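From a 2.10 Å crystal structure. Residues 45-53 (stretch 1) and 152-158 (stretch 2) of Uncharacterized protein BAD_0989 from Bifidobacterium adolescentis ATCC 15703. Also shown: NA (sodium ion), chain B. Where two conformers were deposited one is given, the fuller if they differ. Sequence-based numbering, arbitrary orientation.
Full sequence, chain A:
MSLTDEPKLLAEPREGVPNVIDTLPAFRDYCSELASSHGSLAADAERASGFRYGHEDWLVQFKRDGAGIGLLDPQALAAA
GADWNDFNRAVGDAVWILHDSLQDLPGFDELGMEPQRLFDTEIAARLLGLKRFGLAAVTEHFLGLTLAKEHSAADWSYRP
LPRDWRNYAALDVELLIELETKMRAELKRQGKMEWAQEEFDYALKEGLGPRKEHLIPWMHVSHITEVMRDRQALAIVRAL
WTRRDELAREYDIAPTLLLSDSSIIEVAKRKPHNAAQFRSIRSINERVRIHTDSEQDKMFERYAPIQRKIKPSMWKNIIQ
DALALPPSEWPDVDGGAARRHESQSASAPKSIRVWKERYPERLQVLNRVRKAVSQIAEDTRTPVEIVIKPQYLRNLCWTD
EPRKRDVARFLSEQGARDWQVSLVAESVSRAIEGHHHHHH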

# COMPACT_ATOMS: atom_id res chain seq x y z
N ALA A 45 -3.47 -7.66 8.29
CA ALA A 45 -3.79 -6.50 9.11
C ALA A 45 -4.88 -5.67 8.47
O ALA A 45 -4.98 -5.57 7.25
CB ALA A 45 -2.55 -5.65 9.33
N GLU A 46 -5.70 -5.05 9.31
CA GLU A 46 -6.71 -4.12 8.84
C GLU A 46 -6.40 -2.70 9.26
O GLU A 46 -5.88 -2.46 10.35
CB GLU A 46 -8.10 -4.52 9.35
CG GLU A 46 -8.55 -5.94 8.97
CD GLU A 46 -8.44 -6.25 7.48
OE1 GLU A 46 -8.87 -5.42 6.65
OE2 GLU A 46 -7.92 -7.33 7.12
N ARG A 47 -6.73 -1.75 8.39
CA ARG A 47 -6.55 -0.34 8.70
C ARG A 47 -7.78 0.49 8.33
O ARG A 47 -8.56 0.12 7.45
CB ARG A 47 -5.27 0.22 8.07
CG ARG A 47 -5.14 0.01 6.59
CD ARG A 47 -3.68 0.12 6.16
NE ARG A 47 -2.89 -0.96 6.73
CZ ARG A 47 -2.66 -2.13 6.13
NH1 ARG A 47 -1.93 -3.05 6.75
NH2 ARG A 47 -3.13 -2.38 4.92
N ALA A 48 -7.95 1.62 9.01
CA ALA A 48 -9.13 2.44 8.81
C ALA A 48 -8.86 3.55 7.80
O ALA A 48 -9.09 4.73 8.09
CB ALA A 48 -9.57 3.00 10.15
N SER A 49 -8.35 3.16 6.62
CA SER A 49 -8.03 4.08 5.53
C SER A 49 -9.29 4.78 5.03
O SER A 49 -10.34 4.15 4.92
CB SER A 49 -7.36 3.33 4.38
OG SER A 49 -8.25 2.39 3.81
N GLY A 50 -9.17 6.06 4.72
CA GLY A 50 -10.33 6.85 4.32
C GLY A 50 -11.02 7.46 5.53
O GLY A 50 -11.73 8.47 5.39
N PHE A 51 -10.81 6.87 6.71
CA PHE A 51 -11.43 7.33 7.96
C PHE A 51 -10.44 7.98 8.92
O PHE A 51 -10.56 9.18 9.23
CB PHE A 51 -12.15 6.17 8.65
CG PHE A 51 -13.27 5.58 7.85
CD1 PHE A 51 -14.56 6.10 7.96
CD2 PHE A 51 -13.05 4.50 6.99
CE1 PHE A 51 -15.61 5.57 7.22
CE2 PHE A 51 -14.09 3.96 6.25
CZ PHE A 51 -15.38 4.49 6.36
N ARG A 52 -9.50 7.19 9.42
CA ARG A 52 -8.44 7.70 10.31
C ARG A 52 -7.32 8.34 9.50
O ARG A 52 -7.37 8.35 8.27
CB ARG A 52 -7.90 6.58 11.21
CG ARG A 52 -8.90 6.04 12.23
CD ARG A 52 -9.49 7.16 13.06
NE ARG A 52 -10.58 6.71 13.91
CZ ARG A 52 -10.51 6.60 15.23
NH1 ARG A 52 -11.56 6.18 15.92
NH2 ARG A 52 -9.40 6.92 15.87
N TYR A 53 -6.30 8.85 10.19
CA TYR A 53 -5.22 9.61 9.55
C TYR A 53 -4.43 8.85 8.49
O TYR A 53 -4.54 9.15 7.29
CB TYR A 53 -4.27 10.22 10.58
CG TYR A 53 -3.06 10.91 9.96
CD1 TYR A 53 -3.21 12.08 9.21
CD2 TYR A 53 -1.78 10.38 10.11
CE1 TYR A 53 -2.12 12.71 8.65
CE2 TYR A 53 -0.68 11.00 9.54
CZ TYR A 53 -0.85 12.16 8.81
OH TYR A 53 0.23 12.78 8.24
NA NA B . -7.35 -7.97 4.59
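Stretch 2 152-158: SAADWSY

Stretch 2 has no regular helix or strand. It runs as a loop into a type I beta turn, Asp155 to Tyr158, closed by Tyr158 N to Asp155 O at 3.1 Å, and it packs where the strand of stretch 1 gives way to loop. The backbones come nearest at Ala48 and Asp155, whose CA atoms are 4.7 Å apart. No clear direct hydrogen bond joins the two segments.

Trp156 has the largest contact area. With chi1 at -68° (m) and chi2 at 96°, its indole offers one face to Glu46, whose CB stands 3.4 Å from the centroid of the five-membered ring, almost on the ring normal. The edge meets the backbone, Trp156 CD1 being 3.2 Å from Arg47 O. Glu46 suits this place because its aliphatic base can cover an aromatic face while its carboxylate serves the metal: chi1 and chi2 are both m, and the curled chain brings OE2 to 2.7 Å from the sodium ion. Its other oxygen, OE1, accepts a hydrogen bond from water 2 at 2.9 Å, and water 2 also binds the ion. Arg47, the next residue, points its CA-to-CB bond away from stretch 2.

The small side chain of Ala48 fits closely here: its CB is 3.2 Å from Asp155 OD1 and 3.8 Å from Trp156 N. Beyond it the chain bends, and Ala48 O accepts hydrogen bonds from Phe51 N (3.1 Å) and Arg52 N (2.8 Å). Gly50 fits this bend because, at phi 88° and psi -22°, a CB would jam against the preceding carbonyl oxygen.

The bend lets Phe51 and Arg52 direct their CA-to-CB bonds toward stretch 2. Phe51, chi1 -62° (m), lays a ring face against Asp155, whose CB lies 3.6 Å from the ring centroid; the ring edge approaches Ala153 O, 3.6 Å from Phe51 CE2. Asp155, chi1 -179° (t), thus uses its methylene for packing and OD1 to brace its own turn, accepting from Ser157 N at 3.1 Å and Ser157 OG at 2.5 Å. Serine suits this place because its hydroxyl, at chi1 71° (p), reaches back to that carboxylate. Ser157 CB also lies over one face of the Arg52 guanidinium, with Arg52 NE 3.1 Å from Ser157 OG.

Water 4 lies 3.0 Å from Ser49 O and 2.9 Å from Ala154 O, placed to donate to either and so to bridge the segments.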

# COMPACT_ATOMS: atom_id res chain seq x y z
N SER A 152 -14.19 -4.98 3.25
CA SER A 152 -12.86 -4.47 2.88
C SER A 152 -12.68 -2.99 3.18
O SER A 152 -11.62 -2.57 3.64
CB SER A 152 -12.57 -4.75 1.40
OG SER A 152 -13.38 -3.96 0.54
N ALA A 153 -13.72 -2.19 2.93
CA ALA A 153 -13.65 -0.74 3.10
C ALA A 153 -14.28 -0.24 4.41
O ALA A 153 -14.77 0.88 4.49
CB ALA A 153 -14.27 -0.02 1.88
N ALA A 154 -14.25 -1.10 5.42
CA ALA A 154 -14.78 -0.81 6.75
C ALA A 154 -13.91 0.18 7.53
O ALA A 154 -12.70 0.31 7.28
CB ALA A 154 -14.95 -2.10 7.54
N ASP A 155 -14.52 0.88 8.47
CA ASP A 155 -13.76 1.67 9.42
C ASP A 155 -13.32 0.75 10.54
O ASP A 155 -14.05 0.55 11.50
CB ASP A 155 -14.58 2.84 9.97
CG ASP A 155 -13.77 3.70 10.94
OD1 ASP A 155 -12.59 3.39 11.21
OD2 ASP A 155 -14.31 4.69 11.45
N TRP A 156 -12.09 0.23 10.43
CA TRP A 156 -11.60 -0.77 11.40
C TRP A 156 -11.34 -0.24 12.80
O TRP A 156 -11.05 -1.03 13.71
CB TRP A 156 -10.40 -1.52 10.84
CG TRP A 156 -10.80 -2.38 9.71
CD1 TRP A 156 -10.73 -2.08 8.38
CD2 TRP A 156 -11.42 -3.67 9.80
NE1 TRP A 156 -11.23 -3.12 7.62
CE2 TRP A 156 -11.66 -4.11 8.47
CE3 TRP A 156 -11.77 -4.51 10.87
CZ2 TRP A 156 -12.24 -5.36 8.19
CZ3 TRP A 156 -12.35 -5.76 10.58
CH2 TRP A 156 -12.58 -6.16 9.25
N SER A 157 -11.48 1.07 12.98
CA SER A 157 -11.39 1.70 14.31
C SER A 157 -12.67 1.60 15.13
O SER A 157 -12.69 2.01 16.29
CB SER A 157 -10.99 3.17 14.17
OG SER A 157 -12.05 3.94 13.64
N TYR A 158 -13.73 1.06 14.53
CA TYR A 158 -15.02 0.89 15.20
C TYR A 158 -14.89 -0.13 16.34
O TYR A 158 -14.46 -1.25 16.11
CB TYR A 158 -16.08 0.44 14.19
CG TYR A 158 -17.52 0.67 14.61
CD1 TYR A 158 -18.19 -0.23 15.44
CD2 TYR A 158 -18.23 1.80 14.17
CE1 TYR A 158 -19.52 -0.02 15.84
CE2 TYR A 158 -19.56 2.03 14.56
CZ TYR A 158 -20.19 1.11 15.40
OH TYR A 158 -21.50 1.31 15.79
O HOH W 1 -6.01 -6.05 4.88
O HOH W 2 -9.01 -6.29 3.84
O HOH W 3 -10.45 -1.20 5.28
O HOH W 4 -10.93 1.24 5.23
O HOH W 5 -5.61 -8.19 3.01